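Local coordinates for enterobactin synthetase component F-related protein (PDB 4OXI) that binds glycyl-adenosine-5'-phosphate as an adenylation domain and probably activates glycine with ATP for a lipopolysaccharide modification pathway that gives antimicrobial peptide resistance, at residues S262-F266 and D267-H271; W306-V309 and P310-E314; Q470-A474 and G475-E479. All coordinates share one frame; numbering follows the deposited sequence.

How the interactions relate
From the N terminus the three contacts come in series, each local to one continuous run of chain, so none nests in or crosses another. Interaction 1 turns the chain from strand 257-260 into helix 268-279. Interaction 2 closes the short connection between strand 305-308 and helix 311-318, and packs against the first where Leu307 meets Leu268 and His271 and where Val309 meets Phe266. Much later, interaction 3 closes the hairpin of strands 470-473 and 476-479, whose Gly475 lies against both Phe266 and Val309. Interactions 1 and 3 both touch the glycyl-adenylate, with the Val309 bend packed next to them.

Interaction 1 (S262-F266 and D267-H271); sequences SDLTF and DLSVH. With GAP (glycyl-adenosine-5'-phosphate), chain B.
Phe266 and Ser269 are joined through the backbone: a type I beta turn from Asp263 to Phe266 leads directly into helix 268-279, and Ser269 N donates to Phe266 O at 3.0 Å. The same carbonyl takes a second bond from the serine side chain, Ser269 OG lying 2.8 Å from Phe266 O. The two donors arrive differently, the amide from above the carbonyl plane and the hydroxyl almost in line with the C=O bond. Serine suits the place because it is short and polar: with OG lodged between the backbone N and the carbonyl carbon (chi1 65°), it folds back onto the loop, and a water donates both to it and to Leu264 O. Leu264 itself reaches helix 108-119. On the ligand side Leu268 runs beside Phe266 and sets its CG over one face of the ring, 3.9 Å from the centroid, in a CH-pi contact displaced toward the rim. The branch atom Leu268 CD1 continues it, 3.6 Å from Phe266 CE2, while Ser262 OG packs 3.3 Å from Leu268 CB. The aromatic ring turns its edge to the ligand, Phe266 CZ being 3.4 Å from the glycyl carbonyl O, which lies in the ring plane. Beside it Asp267 OD1 accepts a hydrogen bond from the glycyl amino N, 2.7 Å away; its other oxygen has a weak bond from Ile367 N. An aspartate receiving the alpha-amino group in this way is the hallmark of the substrate pocket of amino-acid adenylation domains.

Interaction 2 (W306-V309 and P310-E314); sequences WLSV and PTVIE
Trp306 and Val312 meet across the strand-to-helix turn between strand 305-308 and helix 311-318, part of a beta-alpha-beta unit completed by strand 332-336. The indole of Trp306 crosses Val312 obliquely, its CZ2 atom 4.0 Å from Val312 CG1, and the ring also meets Tyr261. Its nitrogen is not wasted in this buried setting: Trp306 NE1 donates to Ser308 OG at 2.8 Å, the acceptor lying somewhat out of the ring plane. Leu307, next along the strand, packs instead on helix 268-279. Ser308 then works as a relay, since a hydroxyl can accept and donate at once; with chi1 at 69° it turns toward the next peptide, and OG passes a bond on to Val309 O at 2.9 Å. Ser308 OG also lies 3.5 Å from Val312 CB. Val309 follows at the turning point, with CG2 alongside Thr311 CB at 4.0 Å; the Thr311 hydroxyl is hydrogen-bonded to Gln338. Pro310, having no N-H to satisfy, fits the first step out of the strand. Val309 O finally receives a second, weak bond from Val312 N, at 3.3 Å.

Interaction 3 (Q470-A474 and G475-E479); sequences QVKIA and GQRVE. With GAP (glycyl-adenosine-5'-phosphate), chain B.
Gln470 and Arg477 lie diagonally across a two-stranded antiparallel hairpin, on the face that looks to the ligand. Their side chains cross with the amide and guanidinium planes only 16° apart, Gln470 OE1 resting over one guanidinium face, 3.4 Å from Arg477 NE; this is flat packing and not a hydrogen bond. Arginine suits the site by its length and planarity: extended from CG to NE, it carries Arg477 NH1 to within 2.6 Å of the phosphate oxygen O1A, which meets the guanidinium at its edge, while NH2 forms a salt bridge with Glu364. Lys472, the direct cross-strand neighbour of Arg477, comes to the same nucleotide by a bent route, kinked at chi2 (70°) and again at chi4. Lys472 NZ is held by Gly337 O and also lies 2.9 Å from O5' and 3.0 Å from the ribose O4', with weak bonds to the glycyl O and to O2A. The flexible chain thus places an ammonium with three N-H groups amid several oxygens. On the other face apolar branches pack together, Val478 CG1 lying 3.7 Å from Ile473 CG1, with Val471 beside Val478. Between the strands, paired backbone bonds such as Val478 N to Val471 O, 2.9 Å, hold the register, and a type I' turn joins them; both its central residues, Ala474 and Gly475, have positive phi, which glycine takes readily. The sequence matches the A8 core motif of adenylation domains, and its approach to the adenylate is consistent with their thioester-forming conformation. Glu479 stands at the N-cap position of helix 480-491, its backbone N bonded to Ser223 just beyond strand 216-222, while Ile473 packs on Ala509 and Val478 on Phe539 in flanking loops.

Interaction 1 (S262-F266 and D267-H271)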
loop_
_atom_site.group_PDB
_atom_site.type_symbol
_atom_site.label_atom_id
_atom_site.label_comp_id
_atom_site.label_asym_id
_atom_site.label_seq_id
_atom_site.Cartn_x
_atom_site.Cartn_y
_atom_site.Cartn_z
ATOM N N SER A 262 -5.823 -4.116 -3.913
ATOM C CA SER A 262 -5.217 -3.929 -2.591
ATOM C C SER A 262 -6.037 -3.028 -1.652
ATOM O O SER A 262 -6.737 -2.120 -2.110
ATOM C CB SER A 262 -3.814 -3.345 -2.753
ATOM O OG SER A 262 -3.003 -4.169 -3.580
ATOM N N ASP A 263 -5.941 -3.277 -0.343
ATOM C CA ASP A 263 -6.523 -2.382 0.661
ATOM C C ASP A 263 -5.945 -0.971 0.517
ATOM O O ASP A 263 -4.790 -0.802 0.097
ATOM C CB ASP A 263 -6.242 -2.915 2.080
ATOM C CG ASP A 263 -6.933 -4.268 2.365
ATOM O OD1 ASP A 263 -8.019 -4.549 1.790
ATOM O OD2 ASP A 263 -6.386 -5.054 3.173
ATOM N N LEU A 264 -6.747 0.038 0.852
ATOM C CA LEU A 264 -6.332 1.443 0.764
ATOM C C LEU A 264 -5.189 1.785 1.725
ATOM O O LEU A 264 -4.498 2.780 1.537
ATOM C CB LEU A 264 -7.530 2.373 1.010
ATOM C CG LEU A 264 -8.617 2.287 -0.077
ATOM C CD1 LEU A 264 -9.846 3.089 0.304
ATOM C CD2 LEU A 264 -8.091 2.767 -1.418
ATOM N N THR A 265 -4.995 0.969 2.757
ATOM C CA THR A 265 -3.868 1.150 3.676
ATOM C C THR A 265 -2.548 0.637 3.097
ATOM O O THR A 265 -1.505 0.819 3.713
ATOM C CB THR A 265 -4.092 0.390 5.011
ATOM O OG1 THR A 265 -4.536 -0.944 4.730
ATOM C CG2 THR A 265 -5.129 1.105 5.891
ATOM N N PHE A 266 -2.603 -0.040 1.948
ATOM C CA PHE A 266 -1.405 -0.606 1.295
ATOM C C PHE A 266 -1.123 0.293 0.091
ATOM O O PHE A 266 -2.059 0.626 -0.661
ATOM C CB PHE A 266 -1.712 -2.037 0.817
ATOM C CG PHE A 266 -0.501 -2.831 0.382
ATOM C CD1 PHE A 266 0.795 -2.410 0.686
ATOM C CD2 PHE A 266 -0.659 -4.012 -0.343
ATOM C CE1 PHE A 266 1.914 -3.149 0.278
ATOM C CE2 PHE A 266 0.455 -4.763 -0.755
ATOM C CZ PHE A 266 1.741 -4.328 -0.440
ATOM N N ASP A 267 0.132 0.705 -0.102
ATOM C CA ASP A 267 0.396 1.698 -1.144
ATOM C C ASP A 267 0.198 1.219 -2.594
ATOM O O ASP A 267 0.159 2.038 -3.507
ATOM C CB ASP A 267 1.729 2.443 -0.942
ATOM C CG ASP A 267 2.951 1.569 -1.186
ATOM O OD1 ASP A 267 2.803 0.378 -1.557
ATOM O OD2 ASP A 267 4.081 2.095 -1.023
ATOM N N LEU A 268 0.039 -0.087 -2.805
ATOM C CA LEU A 268 -0.363 -0.585 -4.127
ATOM C C LEU A 268 -1.680 0.032 -4.579
ATOM O O LEU A 268 -1.914 0.186 -5.783
ATOM C CB LEU A 268 -0.488 -2.105 -4.144
ATOM C CG LEU A 268 0.791 -2.915 -3.878
ATOM C CD1 LEU A 268 0.580 -4.369 -4.285
ATOM C CD2 LEU A 268 1.985 -2.328 -4.620
ATOM N N SER A 269 -2.539 0.407 -3.632
ATOM C CA SER A 269 -3.822 0.980 -4.003
ATOM C C SER A 269 -3.611 2.383 -4.550
ATOM O O SER A 269 -4.362 2.840 -5.404
ATOM C CB SER A 269 -4.777 1.031 -2.818
ATOM O OG SER A 269 -4.276 1.908 -1.823
ATOM N N VAL A 270 -2.584 3.059 -4.058
ATOM C CA VAL A 270 -2.234 4.379 -4.563
ATOM C C VAL A 270 -1.834 4.301 -6.025
ATOM O O VAL A 270 -2.224 5.133 -6.840
ATOM C CB VAL A 270 -1.070 4.974 -3.770
ATOM C CG1 VAL A 270 -0.650 6.317 -4.376
ATOM C CG2 VAL A 270 -1.479 5.126 -2.312
ATOM N N HIS A 271 -1.061 3.284 -6.364
ATOM C CA HIS A 271 -0.736 3.034 -7.765
ATOM C C HIS A 271 -2.024 2.853 -8.590
ATOM O O HIS A 271 -2.233 3.569 -9.576
ATOM C CB HIS A 271 0.183 1.819 -7.851
ATOM C CG HIS A 271 0.284 1.215 -9.217
ATOM N ND1 HIS A 271 1.455 1.219 -9.944
ATOM C CD2 HIS A 271 -0.622 0.547 -9.968
ATOM C CE1 HIS A 271 1.260 0.596 -11.090
ATOM N NE2 HIS A 271 0.012 0.171 -11.128
HETATM N N GAP B . 5.225 -0.857 -1.848
HETATM C CA GAP B . 5.034 -2.295 -2.200
HETATM C C GAP B . 5.247 -3.098 -0.931
HETATM O O GAP B . 5.127 -4.309 -0.890
HETATM P PA GAP B . 5.849 -2.919 1.745
HETATM O O1A GAP B . 6.542 -1.775 2.443
HETATM O O2A GAP B . 4.555 -3.493 2.297
HETATM O O3A GAP B . 5.622 -2.359 0.261
HETATM C "C5'" GAP B . 8.285 -3.748 1.239
HETATM O "O5'" GAP B . 6.945 -4.087 1.601
HETATM C "C4'" GAP B . 9.124 -5.010 1.236
HETATM O "O4'" GAP B . 8.469 -6.013 0.456
HETATM C "C3'" GAP B . 10.458 -4.838 0.543
HETATM O "O3'" GAP B . 11.430 -4.282 1.428
HETATM C "C2'" GAP B . 10.777 -6.260 0.115
HETATM O "O2'" GAP B . 11.220 -7.022 1.227
HETATM C "C1'" GAP B . 9.426 -6.852 -0.190
HETATM N N9 GAP B . 9.188 -6.804 -1.650
HETATM C C8 GAP B . 8.489 -5.854 -2.300
HETATM N N7 GAP B . 8.441 -6.108 -3.631
HETATM C C5 GAP B . 9.138 -7.245 -3.846
HETATM C C6 GAP B . 9.496 -8.060 -5.025
HETATM N N6 GAP B . 9.064 -7.714 -6.268
HETATM N N1 GAP B . 10.246 -9.167 -4.811
HETATM C C2 GAP B . 10.669 -9.526 -3.577
HETATM N N3 GAP B . 10.378 -8.825 -2.465
HETATM C C4 GAP B . 9.626 -7.700 -2.535
HETATM O O HOH W 1 -4.633 4.454 -0.591
#

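Interaction 2 (W306-V309 and P310-E314)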
loop_
_atom_site.group_PDB
_atom_site.type_symbol
_atom_site.label_atom_id
_atom_site.label_comp_id
_atom_site.label_asym_id
_atom_site.label_seq_id
_atom_site.Cartn_x
_atom_site.Cartn_y
_atom_site.Cartn_z
ATOM N N TRP A 306 -3.788 -5.054 -14.127
ATOM C CA TRP A 306 -3.858 -5.655 -12.797
ATOM C C TRP A 306 -2.584 -5.427 -11.982
ATOM O O TRP A 306 -1.480 -5.525 -12.517
ATOM C CB TRP A 306 -4.108 -7.163 -12.916
ATOM C CG TRP A 306 -4.211 -7.860 -11.583
ATOM C CD1 TRP A 306 -3.203 -8.471 -10.898
ATOM C CD2 TRP A 306 -5.394 -8.016 -10.783
ATOM N NE1 TRP A 306 -3.685 -9.001 -9.716
ATOM C CE2 TRP A 306 -5.029 -8.734 -9.623
ATOM C CE3 TRP A 306 -6.728 -7.610 -10.932
ATOM C CZ2 TRP A 306 -5.955 -9.063 -8.617
ATOM C CZ3 TRP A 306 -7.649 -7.943 -9.934
ATOM C CH2 TRP A 306 -7.258 -8.662 -8.796
ATOM N N LEU A 307 -2.744 -5.126 -10.690
ATOM C CA LEU A 307 -1.614 -5.056 -9.755
ATOM C C LEU A 307 -2.016 -5.669 -8.421
ATOM O O LEU A 307 -3.053 -5.294 -7.843
ATOM C CB LEU A 307 -1.166 -3.610 -9.528
ATOM C CG LEU A 307 -0.181 -3.404 -8.365
ATOM C CD1 LEU A 307 1.156 -4.102 -8.603
ATOM C CD2 LEU A 307 0.069 -1.936 -8.108
ATOM N N SER A 308 -1.213 -6.609 -7.933
ATOM C CA SER A 308 -1.426 -7.174 -6.606
ATOM C C SER A 308 -0.158 -7.879 -6.136
ATOM O O SER A 308 0.811 -7.969 -6.879
ATOM C CB SER A 308 -2.570 -8.178 -6.643
ATOM O OG SER A 308 -2.177 -9.330 -7.376
ATOM N N VAL A 309 -0.166 -8.377 -4.901
ATOM C CA VAL A 309 0.884 -9.277 -4.435
ATOM C C VAL A 309 0.770 -10.557 -5.266
ATOM O O VAL A 309 -0.301 -10.854 -5.807
ATOM C CB VAL A 309 0.744 -9.603 -2.928
ATOM C CG1 VAL A 309 1.078 -8.382 -2.083
ATOM C CG2 VAL A 309 -0.677 -10.111 -2.600
ATOM N N PRO A 310 1.872 -11.304 -5.400
ATOM C CA PRO A 310 1.843 -12.497 -6.255
ATOM C C PRO A 310 1.120 -13.702 -5.624
ATOM O O PRO A 310 0.944 -14.721 -6.290
ATOM C CB PRO A 310 3.329 -12.810 -6.460
ATOM C CG PRO A 310 4.020 -12.188 -5.284
ATOM C CD PRO A 310 3.245 -10.937 -5.008
ATOM N N THR A 311 0.707 -13.579 -4.367
ATOM C CA THR A 311 -0.132 -14.582 -3.714
ATOM C C THR A 311 -1.372 -14.822 -4.552
ATOM O O THR A 311 -1.905 -15.931 -4.614
ATOM C CB THR A 311 -0.579 -14.093 -2.316
ATOM O OG1 THR A 311 0.561 -14.017 -1.457
ATOM C CG2 THR A 311 -1.564 -15.054 -1.695
ATOM N N VAL A 312 -1.833 -13.765 -5.203
ATOM C CA VAL A 312 -3.030 -13.858 -6.021
ATOM C C VAL A 312 -2.918 -14.960 -7.082
ATOM O O VAL A 312 -3.902 -15.637 -7.385
ATOM C CB VAL A 312 -3.359 -12.484 -6.620
ATOM C CG1 VAL A 312 -4.161 -12.609 -7.905
ATOM C CG2 VAL A 312 -4.106 -11.646 -5.579
ATOM N N ILE A 313 -1.712 -15.169 -7.610
ATOM C CA ILE A 313 -1.494 -16.195 -8.630
ATOM C C ILE A 313 -1.672 -17.585 -8.040
ATOM O O ILE A 313 -2.283 -18.455 -8.659
ATOM C CB ILE A 313 -0.089 -16.116 -9.241
ATOM C CG1 ILE A 313 0.179 -14.712 -9.798
ATOM C CG2 ILE A 313 0.077 -17.184 -10.330
ATOM C CD1 ILE A 313 1.666 -14.457 -10.128
ATOM N N GLU A 314 -1.137 -17.794 -6.842
ATOM C CA GLU A 314 -1.250 -19.093 -6.190
ATOM C C GLU A 314 -2.702 -19.418 -5.912
ATOM O O GLU A 314 -3.162 -20.538 -6.150
ATOM C CB GLU A 314 -0.466 -19.108 -4.887
ATOM C CG GLU A 314 1.014 -19.297 -5.090
ATOM C CD GLU A 314 1.703 -19.744 -3.819
ATOM O OE1 GLU A 314 2.591 -20.627 -3.895
ATOM O OE2 GLU A 314 1.345 -19.213 -2.747
#

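Interaction 3 (Q470-A474 and G475-E479)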
loop_
_atom_site.group_PDB
_atom_site.type_symbol
_atom_site.label_atom_id
_atom_site.label_comp_id
_atom_site.label_asym_id
_atom_site.label_seq_id
_atom_site.Cartn_x
_atom_site.Cartn_y
_atom_site.Cartn_z
ATOM N N GLN A 470 11.234 -8.912 9.196
ATOM C CA GLN A 470 10.066 -8.369 8.516
ATOM C C GLN A 470 9.658 -9.393 7.468
ATOM O O GLN A 470 10.503 -9.886 6.709
ATOM C CB GLN A 470 10.400 -7.031 7.844
ATOM C CG GLN A 470 9.207 -6.367 7.154
ATOM C CD GLN A 470 9.613 -5.192 6.266
ATOM O OE1 GLN A 470 10.187 -4.204 6.735
ATOM N NE2 GLN A 470 9.314 -5.301 4.976
ATOM N N VAL A 471 8.374 -9.737 7.440
ATOM C CA VAL A 471 7.879 -10.731 6.501
ATOM C C VAL A 471 6.531 -10.268 5.993
ATOM O O VAL A 471 5.948 -9.333 6.540
ATOM C CB VAL A 471 7.699 -12.112 7.180
ATOM C CG1 VAL A 471 9.033 -12.666 7.661
ATOM C CG2 VAL A 471 6.728 -12.011 8.344
ATOM N N LYS A 472 6.031 -10.923 4.951
ATOM C CA LYS A 472 4.647 -10.738 4.557
ATOM C C LYS A 472 3.836 -11.941 5.058
ATOM O O LYS A 472 4.236 -13.095 4.881
ATOM C CB LYS A 472 4.542 -10.593 3.028
ATOM C CG LYS A 472 4.721 -9.155 2.504
ATOM C CD LYS A 472 6.162 -8.666 2.651
ATOM C CE LYS A 472 6.271 -7.128 2.559
ATOM N NZ LYS A 472 5.668 -6.620 1.314
ATOM N N ILE A 473 2.719 -11.672 5.714
ATOM C CA ILE A 473 1.816 -12.729 6.144
ATOM C C ILE A 473 0.515 -12.491 5.401
ATOM O O ILE A 473 -0.099 -11.439 5.583
ATOM C CB ILE A 473 1.534 -12.664 7.672
ATOM C CG1 ILE A 473 2.818 -12.857 8.490
ATOM C CG2 ILE A 473 0.472 -13.692 8.069
ATOM C CD1 ILE A 473 3.590 -14.131 8.122
ATOM N N ALA A 474 0.097 -13.450 4.569
ATOM C CA ALA A 474 -1.033 -13.247 3.656
ATOM C C ALA A 474 -0.901 -11.910 2.916
ATOM O O ALA A 474 -1.849 -11.113 2.850
ATOM C CB ALA A 474 -2.375 -13.316 4.418
ATOM N N GLY A 475 0.290 -11.637 2.406
ATOM C CA GLY A 475 0.491 -10.443 1.592
ATOM C C GLY A 475 0.639 -9.114 2.322
ATOM O O GLY A 475 0.804 -8.078 1.673
ATOM N N GLN A 476 0.586 -9.132 3.656
ATOM C CA GLN A 476 0.693 -7.906 4.444
ATOM C C GLN A 476 2.011 -7.822 5.225
ATOM O O GLN A 476 2.412 -8.776 5.903
ATOM C CB GLN A 476 -0.462 -7.820 5.426
ATOM C CG GLN A 476 -1.834 -7.910 4.797
ATOM C CD GLN A 476 -2.919 -7.707 5.840
ATOM O OE1 GLN A 476 -2.821 -6.807 6.680
ATOM N NE2 GLN A 476 -3.945 -8.556 5.814
ATOM N N ARG A 477 2.678 -6.679 5.128
ATOM C CA ARG A 477 3.935 -6.434 5.832
ATOM C C ARG A 477 3.781 -6.466 7.359
ATOM O O ARG A 477 2.878 -5.845 7.907
ATOM C CB ARG A 477 4.456 -5.063 5.418
ATOM C CG ARG A 477 5.730 -4.607 6.104
ATOM C CD ARG A 477 6.223 -3.306 5.478
ATOM N NE ARG A 477 7.186 -2.598 6.321
ATOM C CZ ARG A 477 7.925 -1.568 5.910
ATOM N NH1 ARG A 477 7.826 -1.126 4.655
ATOM N NH2 ARG A 477 8.772 -0.987 6.751
ATOM N N VAL A 478 4.665 -7.177 8.048
ATOM C CA VAL A 478 4.657 -7.155 9.508
ATOM C C VAL A 478 6.034 -7.495 10.068
ATOM O O VAL A 478 6.792 -8.235 9.445
ATOM C CB VAL A 478 3.586 -8.119 10.079
ATOM C CG1 VAL A 478 3.950 -9.549 9.769
ATOM C CG2 VAL A 478 3.399 -7.902 11.593
ATOM N N GLU A 479 6.368 -6.937 11.228
ATOM C CA GLU A 479 7.570 -7.347 11.959
ATOM C C GLU A 479 7.226 -8.521 12.883
ATOM O O GLU A 479 6.352 -8.403 13.743
ATOM C CB GLU A 479 8.096 -6.180 12.810
ATOM C CG GLU A 479 8.362 -4.871 12.046
ATOM C CD GLU A 479 9.644 -4.915 11.229
ATOM O OE1 GLU A 479 10.407 -5.898 11.367
ATOM O OE2 GLU A 479 9.891 -3.963 10.450
HETATM N N GAP B . 5.225 -0.857 -1.848
HETATM C CA GAP B . 5.034 -2.295 -2.200
HETATM C C GAP B . 5.247 -3.098 -0.931
HETATM O O GAP B . 5.127 -4.309 -0.890
HETATM P PA GAP B . 5.849 -2.919 1.745
HETATM O O1A GAP B . 6.542 -1.775 2.443
HETATM O O2A GAP B . 4.555 -3.493 2.297
HETATM O O3A GAP B . 5.622 -2.359 0.261
HETATM C "C5'" GAP B . 8.285 -3.748 1.239
HETATM O "O5'" GAP B . 6.945 -4.087 1.601
HETATM C "C4'" GAP B . 9.124 -5.010 1.236
HETATM O "O4'" GAP B . 8.469 -6.013 0.456
HETATM C "C3'" GAP B . 10.458 -4.838 0.543
HETATM O "O3'" GAP B . 11.430 -4.282 1.428
HETATM C "C2'" GAP B . 10.777 -6.260 0.115
HETATM O "O2'" GAP B . 11.220 -7.022 1.227
HETATM C "C1'" GAP B . 9.426 -6.852 -0.190
HETATM N N9 GAP B . 9.188 -6.804 -1.650
HETATM C C8 GAP B . 8.489 -5.854 -2.300
HETATM N N7 GAP B . 8.441 -6.108 -3.631
HETATM C C5 GAP B . 9.138 -7.245 -3.846
HETATM C C6 GAP B . 9.496 -8.060 -5.025
HETATM N N6 GAP B . 9.064 -7.714 -6.268
HETATM N N1 GAP B . 10.246 -9.167 -4.811
HETATM C C2 GAP B . 10.669 -9.526 -3.577
HETATM N N3 GAP B . 10.378 -8.825 -2.465
HETATM C C4 GAP B . 9.626 -7.700 -2.535
#